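Local coordinates for protein ORF10 (Moritella marina, PDB 6RIW) that forms the ketosynthase–chain length factor part of a polyunsaturated fatty acid synthase, where it probably extends acyl chains bound to acyl carrier protein, at residues G709-K714 against W739-G744; Q495-E500 against A832-T837; Q517-R522 against N701-Q706. One frame throughout, in Å; residues are numbered along the deposited sequence.

Interaction 1 of 3, residues G709-K714 against W739-G744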
loop_
_atom_site.group_PDB
_atom_site.type_symbol
_atom_site.label_atom_id
_atom_site.label_comp_id
_atom_site.label_asym_id
_atom_site.label_seq_id
_atom_site.Cartn_x
_atom_site.Cartn_y
_atom_site.Cartn_z
ATOM N N GLY A 709 -9.478 -2.536 21.318
ATOM C CA GLY A 709 -9.271 -2.955 22.686
ATOM C C GLY A 709 -8.533 -1.888 23.473
ATOM O O GLY A 709 -7.891 -1.004 22.897
ATOM N N PRO A 710 -8.575 -1.975 24.808
ATOM C CA PRO A 710 -7.984 -0.921 25.646
ATOM C C PRO A 710 -6.459 -0.930 25.635
ATOM O O PRO A 710 -5.824 -1.988 25.715
ATOM C CB PRO A 710 -8.518 -1.243 27.057
ATOM C CG PRO A 710 -8.878 -2.704 27.003
ATOM C CD PRO A 710 -9.283 -2.997 25.584
ATOM N N VAL A 711 -5.880 0.286 25.564
ATOM C CA VAL A 711 -4.439 0.506 25.622
ATOM C C VAL A 711 -3.988 0.499 27.076
ATOM O O VAL A 711 -4.768 0.781 27.995
ATOM C CB VAL A 711 -4.071 1.831 24.920
ATOM C CG1 VAL A 711 -4.552 3.056 25.713
ATOM C CG2 VAL A 711 -2.560 1.925 24.632
ATOM N N ASN A 712 -2.726 0.156 27.294
ATOM C CA ASN A 712 -2.100 0.204 28.620
ATOM C C ASN A 712 -1.553 1.613 28.831
ATOM O O ASN A 712 -0.515 1.980 28.280
ATOM C CB ASN A 712 -1.001 -0.857 28.708
ATOM C CG ASN A 712 -0.424 -1.006 30.124
ATOM O OD1 ASN A 712 -0.400 -0.055 30.898
ATOM N ND2 ASN A 712 0.055 -2.208 30.451
ATOM N N GLU A 713 -2.264 2.427 29.619
ATOM C CA GLU A 713 -1.844 3.817 29.773
ATOM C C GLU A 713 -0.550 3.934 30.569
ATOM O O GLU A 713 0.207 4.891 30.387
ATOM C CB GLU A 713 -2.950 4.620 30.456
ATOM C CG GLU A 713 -3.686 5.529 29.530
ATOM C CD GLU A 713 -4.907 6.137 30.195
ATOM O OE1 GLU A 713 -5.931 5.434 30.317
ATOM O OE2 GLU A 713 -4.832 7.313 30.598
ATOM N N LYS A 714 -0.272 2.971 31.441
ATOM C CA LYS A 714 0.894 3.069 32.308
ATOM C C LYS A 714 2.149 2.495 31.675
ATOM O O LYS A 714 3.253 2.744 32.181
ATOM C CB LYS A 714 0.599 2.372 33.646
ATOM C CG LYS A 714 -0.265 3.214 34.582
ATOM C CD LYS A 714 -0.089 4.723 34.313
ATOM C CE LYS A 714 -1.025 5.604 35.140
ATOM N NZ LYS A 714 -0.363 6.886 35.580
ATOM N N TRP A 739 -3.077 -3.535 25.373
ATOM C CA TRP A 739 -1.950 -3.517 24.439
ATOM C C TRP A 739 -0.987 -2.371 24.768
ATOM O O TRP A 739 -1.366 -1.349 25.353
ATOM C CB TRP A 739 -2.422 -3.422 22.977
ATOM C CG TRP A 739 -3.251 -2.204 22.634
ATOM C CD1 TRP A 739 -4.604 -2.056 22.804
ATOM C CD2 TRP A 739 -2.782 -0.980 22.043
ATOM N NE1 TRP A 739 -5.004 -0.810 22.362
ATOM C CE2 TRP A 739 -3.907 -0.130 21.894
ATOM C CE3 TRP A 739 -1.523 -0.522 21.626
ATOM C CZ2 TRP A 739 -3.807 1.156 21.365
ATOM C CZ3 TRP A 739 -1.422 0.742 21.082
ATOM C CH2 TRP A 739 -2.571 1.571 20.948
ATOM N N LEU A 740 0.283 -2.570 24.418
ATOM C CA LEU A 740 1.335 -1.605 24.727
ATOM C C LEU A 740 1.737 -0.796 23.498
ATOM O O LEU A 740 1.917 -1.348 22.401
ATOM C CB LEU A 740 2.567 -2.332 25.284
ATOM C CG LEU A 740 2.383 -3.025 26.630
ATOM C CD1 LEU A 740 3.412 -4.171 26.762
ATOM C CD2 LEU A 740 2.563 -1.969 27.725
ATOM N N VAL A 741 1.901 0.515 23.687
ATOM C CA VAL A 741 2.268 1.400 22.577
ATOM C C VAL A 741 3.742 1.206 22.227
ATOM O O VAL A 741 4.612 1.158 23.111
ATOM C CB VAL A 741 1.985 2.869 22.949
ATOM C CG1 VAL A 741 2.590 3.803 21.923
ATOM C CG2 VAL A 741 0.462 3.130 23.082
ATOM N N GLY A 742 4.032 1.082 20.931
ATOM C CA GLY A 742 5.410 1.070 20.465
ATOM C C GLY A 742 5.454 1.478 19.017
ATOM O O GLY A 742 4.427 1.483 18.333
ATOM N N GLU A 743 6.651 1.833 18.547
ATOM C CA GLU A 743 6.786 2.159 17.130
ATOM C C GLU A 743 8.234 1.981 16.692
ATOM O O GLU A 743 9.144 1.864 17.523
ATOM C CB GLU A 743 6.303 3.590 16.827
ATOM C CG GLU A 743 7.135 4.687 17.491
ATOM C CD GLU A 743 6.534 6.085 17.270
ATOM O OE1 GLU A 743 5.620 6.212 16.426
ATOM O OE2 GLU A 743 6.968 7.065 17.935
ATOM N N GLY A 744 8.439 1.968 15.377
ATOM C CA GLY A 744 9.781 1.900 14.844
ATOM C C GLY A 744 9.820 1.234 13.480
ATOM O O GLY A 744 8.831 1.186 12.759
HETATM O O HOH W 1 1.462 1.561 26.434
#

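Interaction 2 of 3, residues Q495-E500 against A832-T837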
loop_
_atom_site.group_PDB
_atom_site.type_symbol
_atom_site.label_atom_id
_atom_site.label_comp_id
_atom_site.label_asym_id
_atom_site.label_seq_id
_atom_site.Cartn_x
_atom_site.Cartn_y
_atom_site.Cartn_z
ATOM N N GLN A 495 15.240 -5.505 29.337
ATOM C CA GLN A 495 14.783 -4.140 29.549
ATOM C C GLN A 495 13.715 -3.755 28.523
ATOM O O GLN A 495 13.433 -4.491 27.572
ATOM C CB GLN A 495 15.966 -3.183 29.481
ATOM C CG GLN A 495 16.948 -3.440 30.624
ATOM C CD GLN A 495 18.254 -2.731 30.421
ATOM O OE1 GLN A 495 18.773 -2.664 29.297
ATOM N NE2 GLN A 495 18.796 -2.175 31.503
ATOM N N ASN A 496 13.114 -2.581 28.732
ATOM C CA ASN A 496 12.148 -2.036 27.782
ATOM C C ASN A 496 12.522 -0.598 27.436
ATOM O O ASN A 496 13.342 0.048 28.103
ATOM C CB ASN A 496 10.713 -2.092 28.343
ATOM C CG ASN A 496 10.535 -1.212 29.584
ATOM O OD1 ASN A 496 10.593 0.019 29.508
ATOM N ND2 ASN A 496 10.321 -1.842 30.723
ATOM N N THR A 497 11.872 -0.084 26.390
ATOM C CA THR A 497 12.067 1.282 25.926
ATOM C C THR A 497 10.872 2.179 26.248
ATOM O O THR A 497 10.656 3.180 25.556
ATOM C CB THR A 497 12.311 1.282 24.423
ATOM O OG1 THR A 497 11.282 0.498 23.817
ATOM C CG2 THR A 497 13.671 0.650 24.113
ATOM N N PHE A 498 10.079 1.832 27.258
ATOM C CA PHE A 498 8.846 2.573 27.519
ATOM C C PHE A 498 9.150 3.921 28.160
ATOM O O PHE A 498 9.975 4.018 29.075
ATOM C CB PHE A 498 7.913 1.747 28.390
ATOM C CG PHE A 498 7.502 0.444 27.744
ATOM C CD1 PHE A 498 7.389 0.350 26.374
ATOM C CD2 PHE A 498 7.254 -0.677 28.502
ATOM C CE1 PHE A 498 7.014 -0.841 25.767
ATOM C CE2 PHE A 498 6.895 -1.865 27.905
ATOM C CZ PHE A 498 6.770 -1.946 26.538
ATOM N N ARG A 499 8.517 4.972 27.643
ATOM C CA ARG A 499 8.806 6.339 28.079
ATOM C C ARG A 499 7.538 7.165 27.934
ATOM O O ARG A 499 6.567 6.745 27.295
ATOM C CB ARG A 499 9.940 6.969 27.264
ATOM C CG ARG A 499 9.671 6.928 25.726
ATOM C CD ARG A 499 10.445 8.007 24.959
ATOM N NE ARG A 499 10.042 9.351 25.366
ATOM C CZ ARG A 499 10.746 10.448 25.079
ATOM N NH1 ARG A 499 11.877 10.348 24.391
ATOM N NH2 ARG A 499 10.318 11.639 25.467
ATOM N N GLU A 500 7.550 8.362 28.514
ATOM C CA GLU A 500 6.391 9.215 28.292
ATOM C C GLU A 500 6.432 9.816 26.887
ATOM O O GLU A 500 7.466 9.844 26.213
ATOM C CB GLU A 500 6.323 10.314 29.358
ATOM C CG GLU A 500 6.295 9.765 30.777
ATOM C CD GLU A 500 4.997 9.061 31.181
ATOM O OE1 GLU A 500 3.962 9.152 30.466
ATOM O OE2 GLU A 500 5.023 8.386 32.239
ATOM N N ALA A 832 6.700 -7.065 25.047
ATOM C CA ALA A 832 7.000 -6.672 26.420
ATOM C C ALA A 832 8.200 -5.725 26.498
ATOM O O ALA A 832 8.320 -4.962 27.469
ATOM C CB ALA A 832 7.232 -7.926 27.258
ATOM N N ASN A 833 9.096 -5.757 25.512
ATOM C CA ASN A 833 10.260 -4.877 25.511
ATOM C C ASN A 833 10.025 -3.593 24.728
ATOM O O ASN A 833 10.498 -2.534 25.147
ATOM C CB ASN A 833 11.496 -5.598 24.929
ATOM C CG ASN A 833 11.688 -6.955 25.530
ATOM O OD1 ASN A 833 11.184 -7.943 25.010
ATOM N ND2 ASN A 833 12.397 -7.018 26.656
ATOM N N ILE A 834 9.353 -3.664 23.570
ATOM C CA ILE A 834 9.291 -2.497 22.693
ATOM C C ILE A 834 7.858 -2.221 22.232
ATOM O O ILE A 834 7.643 -1.421 21.315
ATOM C CB ILE A 834 10.245 -2.640 21.486
ATOM C CG1 ILE A 834 10.146 -4.014 20.812
ATOM C CG2 ILE A 834 11.719 -2.486 21.932
ATOM C CD1 ILE A 834 9.055 -4.141 19.800
ATOM N N GLY A 835 6.868 -2.850 22.872
ATOM C CA GLY A 835 5.472 -2.533 22.569
ATOM C C GLY A 835 4.990 -3.131 21.240
ATOM O O GLY A 835 5.681 -3.891 20.574
ATOM N N HIS A 836 3.744 -2.799 20.883
ATOM C CA HIS A 836 3.071 -3.373 19.717
ATOM C C HIS A 836 3.322 -2.454 18.529
ATOM O O HIS A 836 2.807 -1.336 18.497
ATOM C CB HIS A 836 1.570 -3.498 19.983
ATOM C CG HIS A 836 0.855 -4.419 19.044
ATOM N ND1 HIS A 836 1.229 -4.574 17.726
ATOM C CD2 HIS A 836 -0.190 -5.260 19.243
ATOM C CE1 HIS A 836 0.441 -5.467 17.146
ATOM N NE2 HIS A 836 -0.434 -5.897 18.043
ATOM N N THR A 837 4.104 -2.909 17.543
ATOM C CA THR A 837 4.431 -2.059 16.405
ATOM C C THR A 837 3.596 -2.395 15.165
ATOM O O THR A 837 3.981 -2.034 14.046
ATOM C CB THR A 837 5.939 -2.115 16.107
ATOM O OG1 THR A 837 6.334 -3.459 15.764
ATOM C CG2 THR A 837 6.742 -1.679 17.359
#

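Interaction 3 of 3, residues Q517-R522 against N701-Q706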
loop_
_atom_site.group_PDB
_atom_site.type_symbol
_atom_site.label_atom_id
_atom_site.label_comp_id
_atom_site.label_asym_id
_atom_site.label_seq_id
_atom_site.Cartn_x
_atom_site.Cartn_y
_atom_site.Cartn_z
ATOM N N GLN A 517 -10.813 13.649 26.407
ATOM C CA GLN A 517 -12.094 13.149 26.893
ATOM C C GLN A 517 -12.780 12.267 25.857
ATOM O O GLN A 517 -13.352 11.225 26.203
ATOM C CB GLN A 517 -13.000 14.326 27.259
ATOM C CG GLN A 517 -14.270 13.934 27.961
ATOM C CD GLN A 517 -15.192 15.131 28.157
ATOM O OE1 GLN A 517 -16.364 14.982 28.519
ATOM N NE2 GLN A 517 -14.662 16.333 27.906
ATOM N N SER A 518 -12.744 12.675 24.581
ATOM C CA SER A 518 -13.364 11.867 23.525
ATOM C C SER A 518 -12.671 10.518 23.382
ATOM O O SER A 518 -13.328 9.492 23.158
ATOM C CB SER A 518 -13.339 12.604 22.189
ATOM O OG SER A 518 -14.088 13.804 22.266
ATOM N N LEU A 519 -11.338 10.497 23.526
ATOM C CA LEU A 519 -10.565 9.271 23.443
ATOM C C LEU A 519 -10.618 8.445 24.726
ATOM O O LEU A 519 -10.086 7.333 24.742
ATOM C CB LEU A 519 -9.103 9.606 23.099
ATOM C CG LEU A 519 -8.877 10.283 21.736
ATOM C CD1 LEU A 519 -7.381 10.615 21.552
ATOM C CD2 LEU A 519 -9.336 9.327 20.637
ATOM N N GLN A 520 -11.248 8.960 25.785
ATOM C CA GLN A 520 -11.324 8.275 27.081
ATOM C C GLN A 520 -9.932 7.958 27.629
ATOM O O GLN A 520 -9.693 6.902 28.223
ATOM C CB GLN A 520 -12.191 7.022 26.980
ATOM C CG GLN A 520 -13.574 7.382 26.479
ATOM C CD GLN A 520 -14.499 6.195 26.406
ATOM O OE1 GLN A 520 -14.063 5.043 26.473
ATOM N NE2 GLN A 520 -15.787 6.468 26.260
ATOM N N LEU A 521 -9.018 8.900 27.457
ATOM C CA LEU A 521 -7.641 8.781 27.934
ATOM C C LEU A 521 -7.390 9.802 29.034
ATOM O O LEU A 521 -7.617 11.008 28.834
ATOM C CB LEU A 521 -6.647 9.030 26.788
ATOM C CG LEU A 521 -6.473 7.952 25.709
ATOM C CD1 LEU A 521 -5.610 8.477 24.560
ATOM C CD2 LEU A 521 -5.844 6.710 26.332
ATOM N N ARG A 522 -6.869 9.334 30.171
ATOM C CA ARG A 522 -6.427 10.267 31.201
ATOM C C ARG A 522 -5.105 10.925 30.840
ATOM O O ARG A 522 -4.847 12.065 31.244
ATOM C CB ARG A 522 -6.306 9.540 32.544
ATOM C CG ARG A 522 -7.435 8.546 32.813
ATOM C CD ARG A 522 -7.473 8.111 34.283
ATOM N NE ARG A 522 -7.964 9.180 35.156
ATOM C CZ ARG A 522 -9.238 9.352 35.508
ATOM N NH1 ARG A 522 -10.177 8.520 35.072
ATOM N NH2 ARG A 522 -9.572 10.361 36.306
ATOM N N ASN A 701 -2.862 6.510 15.342
ATOM C CA ASN A 701 -2.849 5.076 15.604
ATOM C C ASN A 701 -3.406 4.745 16.975
ATOM O O ASN A 701 -4.096 3.737 17.129
ATOM C CB ASN A 701 -1.461 4.468 15.470
ATOM C CG ASN A 701 -1.520 2.949 15.545
ATOM O OD1 ASN A 701 -2.153 2.314 14.692
ATOM N ND2 ASN A 701 -0.911 2.365 16.570
ATOM N N ILE A 702 -3.116 5.556 17.994
ATOM C CA ILE A 702 -3.688 5.259 19.305
ATOM C C ILE A 702 -5.218 5.326 19.235
ATOM O O ILE A 702 -5.928 4.434 19.737
ATOM C CB ILE A 702 -3.116 6.204 20.385
ATOM C CG1 ILE A 702 -1.864 5.621 21.050
ATOM C CG2 ILE A 702 -4.133 6.316 21.557
ATOM C CD1 ILE A 702 -0.732 5.284 20.110
ATOM N N THR A 703 -5.740 6.363 18.583
ATOM C CA THR A 703 -7.178 6.497 18.331
ATOM C C THR A 703 -7.753 5.271 17.628
ATOM O O THR A 703 -8.778 4.715 18.049
ATOM C CB THR A 703 -7.421 7.740 17.464
ATOM O OG1 THR A 703 -6.979 8.902 18.162
ATOM C CG2 THR A 703 -8.907 7.894 17.129
ATOM N N LEU A 704 -7.109 4.840 16.547
ATOM C CA LEU A 704 -7.593 3.690 15.791
ATOM C C LEU A 704 -7.602 2.418 16.636
ATOM O O LEU A 704 -8.599 1.683 16.667
ATOM C CB LEU A 704 -6.721 3.497 14.540
ATOM C CG LEU A 704 -6.996 2.211 13.748
ATOM C CD1 LEU A 704 -8.473 2.172 13.301
ATOM C CD2 LEU A 704 -6.060 2.091 12.550
ATOM N N ARG A 705 -6.473 2.102 17.285
ATOM C CA ARG A 705 -6.380 0.799 17.926
ATOM C C ARG A 705 -7.215 0.727 19.182
ATOM O O ARG A 705 -7.655 -0.369 19.543
ATOM C CB ARG A 705 -4.914 0.454 18.233
ATOM C CG ARG A 705 -4.010 0.548 16.972
ATOM C CD ARG A 705 -4.444 -0.423 15.871
ATOM N NE ARG A 705 -3.629 -0.242 14.660
ATOM C CZ ARG A 705 -3.683 -1.025 13.583
ATOM N NH1 ARG A 705 -4.502 -2.083 13.540
ATOM N NH2 ARG A 705 -2.904 -0.745 12.537
ATOM N N GLN A 706 -7.505 1.869 19.811
ATOM C CA GLN A 706 -8.461 1.864 20.921
ATOM C C GLN A 706 -9.823 1.315 20.516
ATOM O O GLN A 706 -10.569 0.839 21.379
ATOM C CB GLN A 706 -8.648 3.281 21.476
ATOM C CG GLN A 706 -7.610 3.676 22.509
ATOM C CD GLN A 706 -8.151 4.741 23.433
ATOM O OE1 GLN A 706 -8.088 4.592 24.646
ATOM N NE2 GLN A 706 -8.738 5.815 22.858
HETATM O O HOH W 2 -9.197 4.732 26.878
#

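Interaction 1 of 3, residues G709-K714 against W739-G744
Val711 CG2 sits over one face of the Trp739 indole, 3.5 Å from the centroid of the six-membered ring and only 9° off its normal, a CH-pi contact. On the side of the opposite face, toward the rim, lies Arg705 CB of helix 699-706. At the edge, in the plane of the rings, is the carbonyl of Gly709: Trp739 NE1 donates to Gly709 O at 2.9 Å, through a bent bond (142° at the hydrogen) that comes to the oxygen from above the carbonyl plane. This bond helps to set the rotation of the indole. CG is placed between the backbone N and the carbonyl carbon (chi1 59°), and the rings beyond it come close to the loop. Phe807 stacks on the indole and Phe838 meets it edge-to-face.

The backbone of Trp739 is gripped in both directions. Its N donates to Pro710 O at 3.2 Å, and its O accepts from Asn712 N at 2.8 Å. Beyond this pair a water takes over, donating to Asn712 O at 2.7 Å and accepting from Val741 N at 3.0 Å.

The remaining side-chain contacts are mostly apolar. Val711 CG2 also meets Val741 CG2 at 3.6 Å, joining the indole to the start of the strand. Asn712 and Leu740 run side by side, with Asn712 ND2 3.7 Å from Leu740 CD2; that amide nitrogen has its polar partner in Ser716 O, within its own loop.

One residue bonding through N and O to the residues before and after its partner is the pattern of a parallel beta bridge. Here the single bridge Val711–Trp739 ties the loop after helix 699-706 to the entrance of strand 741-752, in the thiolase-like fold of the second ketosynthase-type domain.

Interaction 2 of 3, residues Q495-E500 against A832-T837
Asn833 grips the loop 495-500 through both its side chain and its backbone, and here the packing is tight. Its ND2 donates to Gln495 O at 2.9 Å, almost straight (172° at the hydrogen) and in its own amide plane. Its O accepts from Thr497 N at 3.1 Å, the donor lying nearly along the C=O axis, and Asn496 CA comes as close to the same oxygen. An alanine in place of Asn833 would probably leave Gln495 O without its amide donor and set that end of the loop freer to move. Thr497 OG1 lies 3.6 Å from Ile834 CG2, the two side chains pointing the same way; its hydroxyl is hydrogen-bonded to Ser528 OG.

Phe498 covers the turn that follows. The edge of its ring meets Gly835 N, 3.5 Å from CE1, and CE2 approaches Ala832 O at 3.4 Å, while Asn496 CB lies over one face toward the rim.

The solvent side is looser: Gln495 points its CB away from 832-837, as Ala832 does from the loop. Asn496, also exposed, turns its amide back on its own loop, where OD1 accepts from Phe498 N at 2.9 Å. That bond closes an Asx turn, through which the loop after helix 484-492 meets the C-terminal part of the second ketosynthase-type domain at Gly835, where the chain leaves helical angles with positive phi.

Interaction 3 of 3, residues Q517-R522 against N701-Q706
Leu519 and Thr703 bring the two backbones closest, with CA atoms 6.7 Å apart. The segment 517-522 finishes helix 513-519 and then unwinds, whereas 701-706 still belongs to helix 699-706. The break comes at Gln520, whose phi is positive (57°) and whose N bonds back to Gln517 O at 3.1 Å; with a second bond into the last turn this makes a Schellman motif. Leu521, next in the chain, is extended and faces helix 699-706 along with Leu519.

Gln706 reaches the carbonyl at the end of helix 513-519. Its NE2 donates to Leu519 O at 2.8 Å with 161° at the hydrogen, in the carbonyl plane and on a lone pair. CG is anti to the carbonyl carbon (chi1 -85°), and the extended chain beyond carries the amide to Leu519. A carbonyl within the Schellman motif is thus tied by a side chain of another helix of the thiolase-like domain. On the other side of the amide, OE1 is close to a water that also approaches Gln520 O, though the sharing of its protons is uncertain.

Leucine methyls pack beside it. Leu521 CD2 rests 3.5 Å from Gln706 OE1, the side chains crossing obliquely, while Leu521 CD1 meets Ile702 CG2 at 4.0 Å. Leu519 crosses Thr703 at about a right angle, its CD2 3.4 Å from Thr703 OG1, a hydroxyl that is hydrogen-bonded to Ile699 O one turn back in its own helix.

Interaction 1 lies between the other two, its centre about 9 Å from that of interaction 2 and about 11 Å from that of interaction 3. Toward interaction 2 a probable hydrogen bond joins Leu740 O to His836 N at 2.8 Å, and Thr837 CG2 packs 3.7 Å from Glu743 N. Toward interaction 3, Trp739 CZ2 lies 3.4 Å from Arg705 CB, and Glu713 OE2 comes within 2.9 Å of Arg522 N. Interactions 2 and 3 do not touch; their nearest atoms are about 6 Å apart. All three belong to the second ketosynthase-type domain, away from the magnesium site at Met1 and Lys286 in the first.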